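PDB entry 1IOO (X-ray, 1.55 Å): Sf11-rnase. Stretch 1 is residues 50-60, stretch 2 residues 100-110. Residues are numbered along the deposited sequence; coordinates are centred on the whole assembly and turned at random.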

# COMPACT_ATOMS: atom_id res chain seq x y z
N PRO A 50 -6.50 20.05 0.76
CA PRO A 50 -6.20 20.28 -0.65
C PRO A 50 -7.36 19.93 -1.58
O PRO A 50 -7.97 18.86 -1.46
CB PRO A 50 -4.99 19.39 -0.89
CG PRO A 50 -5.33 18.19 -0.04
CD PRO A 50 -5.85 18.81 1.24
N THR A 51 -7.66 20.82 -2.52
CA THR A 51 -8.73 20.57 -3.48
C THR A 51 -8.37 19.42 -4.40
O THR A 51 -7.24 19.33 -4.89
CB THR A 51 -9.04 21.82 -4.34
OG1 THR A 51 -7.82 22.36 -4.87
CG2 THR A 51 -9.77 22.86 -3.52
N TYR A 52 -9.32 18.52 -4.62
CA TYR A 52 -9.09 17.38 -5.48
C TYR A 52 -9.70 17.59 -6.85
O TYR A 52 -10.87 17.95 -6.97
CB TYR A 52 -9.69 16.11 -4.87
CG TYR A 52 -9.44 14.84 -5.67
CD1 TYR A 52 -8.26 14.12 -5.52
CD2 TYR A 52 -10.38 14.38 -6.59
CE1 TYR A 52 -8.03 12.96 -6.26
CE2 TYR A 52 -10.16 13.23 -7.33
CZ TYR A 52 -8.98 12.52 -7.16
OH TYR A 52 -8.76 11.39 -7.89
N SER A 53 -8.89 17.38 -7.89
CA SER A 53 -9.35 17.47 -9.26
C SER A 53 -9.45 16.07 -9.85
O SER A 53 -8.58 15.24 -9.62
CB SER A 53 -8.37 18.30 -10.09
OG SER A 53 -8.26 19.60 -9.56
N TYR A 54 -10.53 15.80 -10.57
CA TYR A 54 -10.73 14.47 -11.12
C TYR A 54 -9.77 14.18 -12.27
O TYR A 54 -9.64 14.96 -13.21
CB TYR A 54 -12.20 14.29 -11.53
CG TYR A 54 -13.12 14.42 -10.33
CD1 TYR A 54 -13.54 15.68 -9.88
CD2 TYR A 54 -13.50 13.30 -9.60
CE1 TYR A 54 -14.32 15.81 -8.73
CE2 TYR A 54 -14.28 13.42 -8.44
CZ TYR A 54 -14.68 14.68 -8.01
OH TYR A 54 -15.44 14.81 -6.87
N PHE A 55 -9.08 13.05 -12.17
CA PHE A 55 -8.12 12.62 -13.18
C PHE A 55 -8.83 12.13 -14.45
O PHE A 55 -9.97 11.67 -14.41
CB PHE A 55 -7.24 11.48 -12.65
CG PHE A 55 -6.26 11.91 -11.59
CD1 PHE A 55 -6.34 11.40 -10.30
CD2 PHE A 55 -5.22 12.79 -11.90
CE1 PHE A 55 -5.40 11.75 -9.33
CE2 PHE A 55 -4.28 13.15 -10.94
CZ PHE A 55 -4.37 12.63 -9.65
N THR A 56 -8.12 12.25 -15.57
CA THR A 56 -8.63 11.80 -16.85
C THR A 56 -7.51 11.18 -17.67
O THR A 56 -6.35 11.20 -17.27
CB THR A 56 -9.22 12.96 -17.70
OG1 THR A 56 -8.19 13.93 -17.96
CG2 THR A 56 -10.37 13.63 -16.97
N GLY A 57 -7.88 10.60 -18.81
CA GLY A 57 -6.89 10.02 -19.71
C GLY A 57 -5.91 8.99 -19.19
O GLY A 57 -6.29 8.02 -18.53
N LYS A 58 -4.63 9.20 -19.48
CA LYS A 58 -3.58 8.27 -19.09
C LYS A 58 -3.50 8.09 -17.58
O LYS A 58 -3.46 6.96 -17.09
CB LYS A 58 -2.22 8.72 -19.61
CG LYS A 58 -1.09 7.73 -19.31
CD LYS A 58 0.25 8.26 -19.79
CE LYS A 58 1.36 7.24 -19.56
NZ LYS A 58 1.58 6.92 -18.12
N MET A 59 -3.43 9.19 -16.84
CA MET A 59 -3.34 9.11 -15.39
C MET A 59 -4.50 8.30 -14.82
O MET A 59 -4.32 7.50 -13.90
CB MET A 59 -3.32 10.51 -14.76
CG MET A 59 -3.20 10.51 -13.23
SD MET A 59 -1.72 9.69 -12.58
CE MET A 59 -0.64 11.09 -12.33
N LEU A 60 -5.70 8.52 -15.36
CA LEU A 60 -6.87 7.80 -14.91
C LEU A 60 -6.73 6.30 -15.18
O LEU A 60 -7.00 5.48 -14.30
CB LEU A 60 -8.14 8.35 -15.57
CG LEU A 60 -9.45 7.62 -15.29
CD1 LEU A 60 -9.66 7.43 -13.79
CD2 LEU A 60 -10.59 8.42 -15.89
N ASN A 100 2.31 18.14 -5.39
CA ASN A 100 0.98 18.60 -5.71
C ASN A 100 0.13 17.37 -6.00
O ASN A 100 0.64 16.25 -5.92
CB ASN A 100 0.98 19.59 -6.89
CG ASN A 100 1.64 19.04 -8.13
OD1 ASN A 100 1.32 17.95 -8.59
ND2 ASN A 100 2.57 19.81 -8.69
N GLN A 101 -1.14 17.54 -6.33
CA GLN A 101 -1.97 16.36 -6.57
C GLN A 101 -1.36 15.45 -7.63
O GLN A 101 -1.28 14.23 -7.45
CB GLN A 101 -3.38 16.73 -6.99
CG GLN A 101 -4.29 15.51 -7.05
CD GLN A 101 -5.66 15.84 -7.59
OE1 GLN A 101 -6.21 16.89 -7.29
NE2 GLN A 101 -6.22 14.92 -8.36
N ASN A 102 -0.92 16.04 -8.73
CA ASN A 102 -0.36 15.28 -9.84
C ASN A 102 0.94 14.57 -9.47
O ASN A 102 1.12 13.40 -9.82
CB ASN A 102 -0.13 16.19 -11.05
CG ASN A 102 -1.42 16.60 -11.73
OD1 ASN A 102 -1.43 17.48 -12.58
ND2 ASN A 102 -2.51 15.94 -11.36
N THR A 103 1.85 15.25 -8.78
CA THR A 103 3.13 14.62 -8.44
C THR A 103 2.99 13.66 -7.27
O THR A 103 3.80 12.75 -7.12
CB THR A 103 4.22 15.66 -8.20
OG1 THR A 103 3.84 16.54 -7.14
CG2 THR A 103 4.45 16.47 -9.46
N TYR A 104 1.98 13.85 -6.43
CA TYR A 104 1.73 12.92 -5.34
C TYR A 104 1.29 11.57 -5.89
O TYR A 104 1.85 10.52 -5.55
CB TYR A 104 0.67 13.49 -4.39
CG TYR A 104 0.16 12.49 -3.36
CD1 TYR A 104 -1.07 11.87 -3.53
CD2 TYR A 104 0.91 12.19 -2.22
CE1 TYR A 104 -1.56 10.98 -2.58
CE2 TYR A 104 0.43 11.29 -1.26
CZ TYR A 104 -0.82 10.69 -1.45
OH TYR A 104 -1.32 9.80 -0.52
N PHE A 105 0.29 11.58 -6.76
CA PHE A 105 -0.16 10.34 -7.37
C PHE A 105 0.90 9.79 -8.33
O PHE A 105 1.08 8.58 -8.42
CB PHE A 105 -1.50 10.53 -8.08
CG PHE A 105 -2.67 10.54 -7.13
CD1 PHE A 105 -3.11 11.73 -6.56
CD2 PHE A 105 -3.28 9.35 -6.77
CE1 PHE A 105 -4.15 11.74 -5.63
CE2 PHE A 105 -4.32 9.34 -5.84
CZ PHE A 105 -4.76 10.54 -5.27
N GLY A 106 1.61 10.69 -9.00
CA GLY A 106 2.67 10.25 -9.91
C GLY A 106 3.76 9.54 -9.14
O GLY A 106 4.33 8.55 -9.61
N LEU A 107 4.08 10.05 -7.95
CA LEU A 107 5.09 9.43 -7.10
C LEU A 107 4.65 8.04 -6.67
O LEU A 107 5.43 7.09 -6.71
CB LEU A 107 5.37 10.28 -5.86
CG LEU A 107 6.37 9.65 -4.88
CD1 LEU A 107 7.71 9.44 -5.57
CD2 LEU A 107 6.55 10.55 -3.66
N ALA A 108 3.39 7.93 -6.25
CA ALA A 108 2.85 6.64 -5.83
C ALA A 108 3.03 5.61 -6.95
O ALA A 108 3.45 4.48 -6.70
CB ALA A 108 1.38 6.78 -5.46
N LEU A 109 2.72 6.00 -8.18
CA LEU A 109 2.86 5.11 -9.32
C LEU A 109 4.32 4.75 -9.56
O LEU A 109 4.65 3.59 -9.84
CB LEU A 109 2.26 5.76 -10.57
CG LEU A 109 0.73 5.88 -10.58
CD1 LEU A 109 0.26 6.72 -11.75
CD2 LEU A 109 0.12 4.49 -10.65
N ARG A 110 5.20 5.74 -9.43
CA ARG A 110 6.63 5.52 -9.63
C ARG A 110 7.19 4.54 -8.60
O ARG A 110 7.92 3.61 -8.94
CB ARG A 110 7.40 6.84 -9.53
CG ARG A 110 8.90 6.72 -9.75
CD ARG A 110 9.57 8.08 -9.79
NE ARG A 110 9.86 8.63 -8.46
CZ ARG A 110 10.82 8.18 -7.66
NH1 ARG A 110 11.59 7.18 -8.04
NH2 ARG A 110 11.02 8.76 -6.48
O HOH W 1 -5.51 19.55 -8.27

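Residues 50-56 form an extended segment that leads into a helix, and they pack against the helix spanning residues 101-110. The CA atoms of Tyr52 and Gln101 lie 7.3 Å apart and those of Met59 and Gly106 8.2 Å apart, so the first stretch follows the helix from its first turn onward.

The polar link is a single side chain reading a backbone. The extended Gln101 presents its amide to Ser53 and makes two nearly linear hydrogen bonds: Ser53 N donates to Gln101 OE1 (2.8 Å), and Gln101 NE2 donates to Ser53 O (2.7 Å). An amide suits this task because it carries a donor and an acceptor side by side. A water 2.9 Å from Gln101 OE1 donates to it and also bonds Ser53 OG at 3.0 Å.

Two aromatic rings, Tyr52 and Phe55, lie beside this amide. Gln101 NE2 lies over a face of both, 3.4 Å from Tyr52 CE1 and 3.2 Å from Phe55 CZ; its electron-poor NH2 group suits the electron-rich ring faces. Phe55 in turn directs its slightly positive C-H edge at the electron-rich face of Phe105, with centroids 5.0 Å apart and planes at 75°.

Farther along, Met59 fits as a knob among Asn102, Phe105, Gly106 and Leu109. Its flexible thioether makes an apolar contact with Leu109 (Met59 SD to Leu109 CD1, 3.7 Å), while Met59 CE lies 4.0 Å from Gly106 N, where glycine has no side chain to fill the space.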